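Local coordinates for protein E1 (Kluyveromyces marxianus, PDB 3VX6) that activates the ubiquitin-like proteins ATG12 and ATG8 as an E1-like enzyme, for their conjugation to ATG5 and phosphatidylethanolamine in autophagy, at residues A12-S17 against I140-F145. Sequence-based numbering, arbitrary orientation.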
loop_
_atom_site.group_PDB
_atom_site.type_symbol
_atom_site.label_atom_id
_atom_site.label_comp_id
_atom_site.label_asym_id
_atom_site.label_seq_id
_atom_site.Cartn_x
_atom_site.Cartn_y
_atom_site.Cartn_z
ATOM N N ALA A 12 2.525 -1.901 -10.974
ATOM C CA ALA A 12 1.128 -2.293 -11.087
ATOM C C ALA A 12 0.338 -1.566 -10.019
ATOM O O ALA A 12 0.884 -1.193 -8.980
ATOM C CB ALA A 12 0.984 -3.798 -10.888
ATOM N N PRO A 13 -0.953 -1.326 -10.268
ATOM C CA PRO A 13 -1.710 -0.642 -9.223
ATOM C C PRO A 13 -1.439 -1.516 -8.011
ATOM O O PRO A 13 -1.494 -2.739 -8.118
ATOM C CB PRO A 13 -3.151 -0.738 -9.723
ATOM C CG PRO A 13 -3.141 -2.000 -10.562
ATOM C CD PRO A 13 -1.846 -1.851 -11.314
ATOM N N SER A 14 -1.118 -0.901 -6.878
ATOM C CA SER A 14 -0.777 -1.644 -5.665
ATOM C C SER A 14 -1.834 -2.580 -5.065
ATOM O O SER A 14 -1.520 -3.369 -4.172
ATOM C CB SER A 14 -0.306 -0.665 -4.582
ATOM O OG SER A 14 0.897 -0.005 -4.949
ATOM N N PHE A 15 -3.067 -2.515 -5.557
ATOM C CA PHE A 15 -4.137 -3.342 -5.014
ATOM C C PHE A 15 -5.385 -3.192 -5.866
ATOM O O PHE A 15 -5.502 -2.270 -6.681
ATOM C CB PHE A 15 -4.515 -2.846 -3.627
ATOM C CG PHE A 15 -5.207 -1.502 -3.662
ATOM C CD1 PHE A 15 -4.521 -0.365 -4.097
ATOM C CD2 PHE A 15 -6.569 -1.393 -3.391
ATOM C CE1 PHE A 15 -5.181 0.853 -4.267
ATOM C CE2 PHE A 15 -7.235 -0.177 -3.560
ATOM C CZ PHE A 15 -6.541 0.946 -4.000
ATOM N N GLN A 16 -6.317 -4.110 -5.649
ATOM C CA GLN A 16 -7.623 -4.088 -6.297
ATOM C C GLN A 16 -8.575 -4.224 -5.115
ATOM O O GLN A 16 -8.496 -5.185 -4.347
ATOM C CB GLN A 16 -7.810 -5.259 -7.258
ATOM C CG GLN A 16 -9.221 -5.337 -7.817
ATOM C CD GLN A 16 -9.328 -6.216 -9.054
ATOM O OE1 GLN A 16 -10.428 -6.531 -9.512
ATOM N NE2 GLN A 16 -8.184 -6.608 -9.607
ATOM N N SER A 17 -9.449 -3.244 -4.945
ATOM C CA SER A 17 -10.366 -3.290 -3.827
ATOM C C SER A 17 -11.455 -4.329 -4.027
ATOM O O SER A 17 -11.844 -4.671 -5.154
ATOM C CB SER A 17 -11.000 -1.916 -3.579
ATOM O OG SER A 17 -11.904 -1.555 -4.603
ATOM N N ILE A 140 -10.780 4.095 -3.032
ATOM C CA ILE A 140 -9.648 3.626 -2.261
ATOM C C ILE A 140 -8.370 3.998 -2.979
ATOM O O ILE A 140 -8.341 4.094 -4.211
ATOM C CB ILE A 140 -9.690 2.104 -2.069
ATOM C CG1 ILE A 140 -11.007 1.705 -1.400
ATOM C CG2 ILE A 140 -8.512 1.657 -1.218
ATOM C CD1 ILE A 140 -11.162 0.212 -1.152
ATOM N N CYS A 141 -7.324 4.239 -2.195
ATOM C CA CYS A 141 -6.018 4.574 -2.735
ATOM C C CYS A 141 -4.968 4.007 -1.802
ATOM O O CYS A 141 -5.175 3.906 -0.595
ATOM C CB CYS A 141 -5.825 6.089 -2.853
ATOM S SG CYS A 141 -5.370 6.952 -1.322
ATOM N N MET A 142 -3.859 3.585 -2.380
ATOM C CA MET A 142 -2.742 3.080 -1.603
ATOM C C MET A 142 -1.655 4.026 -2.095
ATOM O O MET A 142 -1.098 3.827 -3.169
ATOM C CB MET A 142 -2.434 1.636 -1.983
ATOM C CG MET A 142 -1.370 1.009 -1.118
ATOM S SD MET A 142 -1.125 -0.678 -1.580
ATOM C CE MET A 142 -2.174 -1.554 -0.426
ATOM N N PRO A 143 -1.365 5.086 -1.324
ATOM C CA PRO A 143 -0.358 6.064 -1.709
ATOM C C PRO A 143 0.950 5.504 -2.194
ATOM O O PRO A 143 1.584 4.666 -1.554
ATOM C CB PRO A 143 -0.210 6.918 -0.458
ATOM C CG PRO A 143 -1.551 6.875 0.106
ATOM C CD PRO A 143 -1.854 5.398 0.022
ATOM N N SER A 144 1.312 5.993 -3.369
ATOM C CA SER A 144 2.529 5.641 -4.067
ATOM C C SER A 144 3.196 6.985 -4.346
ATOM O O SER A 144 2.785 7.728 -5.236
ATOM C CB SER A 144 2.184 4.927 -5.373
ATOM O OG SER A 144 3.309 4.901 -6.231
ATOM N N PHE A 145 4.215 7.309 -3.565
ATOM C CA PHE A 145 4.904 8.573 -3.742
ATOM C C PHE A 145 6.285 8.401 -4.330
ATOM O O PHE A 145 6.854 7.310 -4.327
ATOM C CB PHE A 145 5.025 9.290 -2.410
ATOM C CG PHE A 145 5.589 8.433 -1.326
ATOM C CD1 PHE A 145 4.760 7.603 -0.574
ATOM C CD2 PHE A 145 6.955 8.450 -1.051
ATOM C CE1 PHE A 145 5.287 6.808 0.437
ATOM C CE2 PHE A 145 7.487 7.663 -0.050
ATOM C CZ PHE A 145 6.658 6.841 0.699
HETATM O O HOH W 1 -0.211 2.799 -5.267
#
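F15 turns its CG between its own backbone N and carbonyl carbon (chi1 69°), while M142 sends CG anti to its backbone N (chi1 -174°), and the two side chains pass each other pointing opposite ways. CD1 of F15 lies 3.6 Å from CB of M142. The extended M142 chain carries SD past the ring, where it makes an oblique Met-aromatic contact 5.3 Å from the F15 ring centroid and also lies against CB of S14. At the far side of the ring, CE2 of F15 packs on CG2 of I140, and the carbonyl O of I140 lies in the ring plane at its edge, 3.6 Å from CZ. An alanine in place of F15 would probably leave a gap between the two segments, over I140 and M142, and take the ring away from the M142 sulfur. CD1 of I140 meets CB of S17, whose OG hydrogen-bonds E263. A water bridges S14 OG, at 3.0 Å, and M142 O, to which it donates. Within the ATG7 N-terminal region, the contact thus joins the short parallel pair 16-19/59-62, which includes Q16 and S17, to the mixed sheet containing strand 135-144; I60 of strand 59-62 touches both F15 and M142, and helix 97-114 packs against C141 and P143.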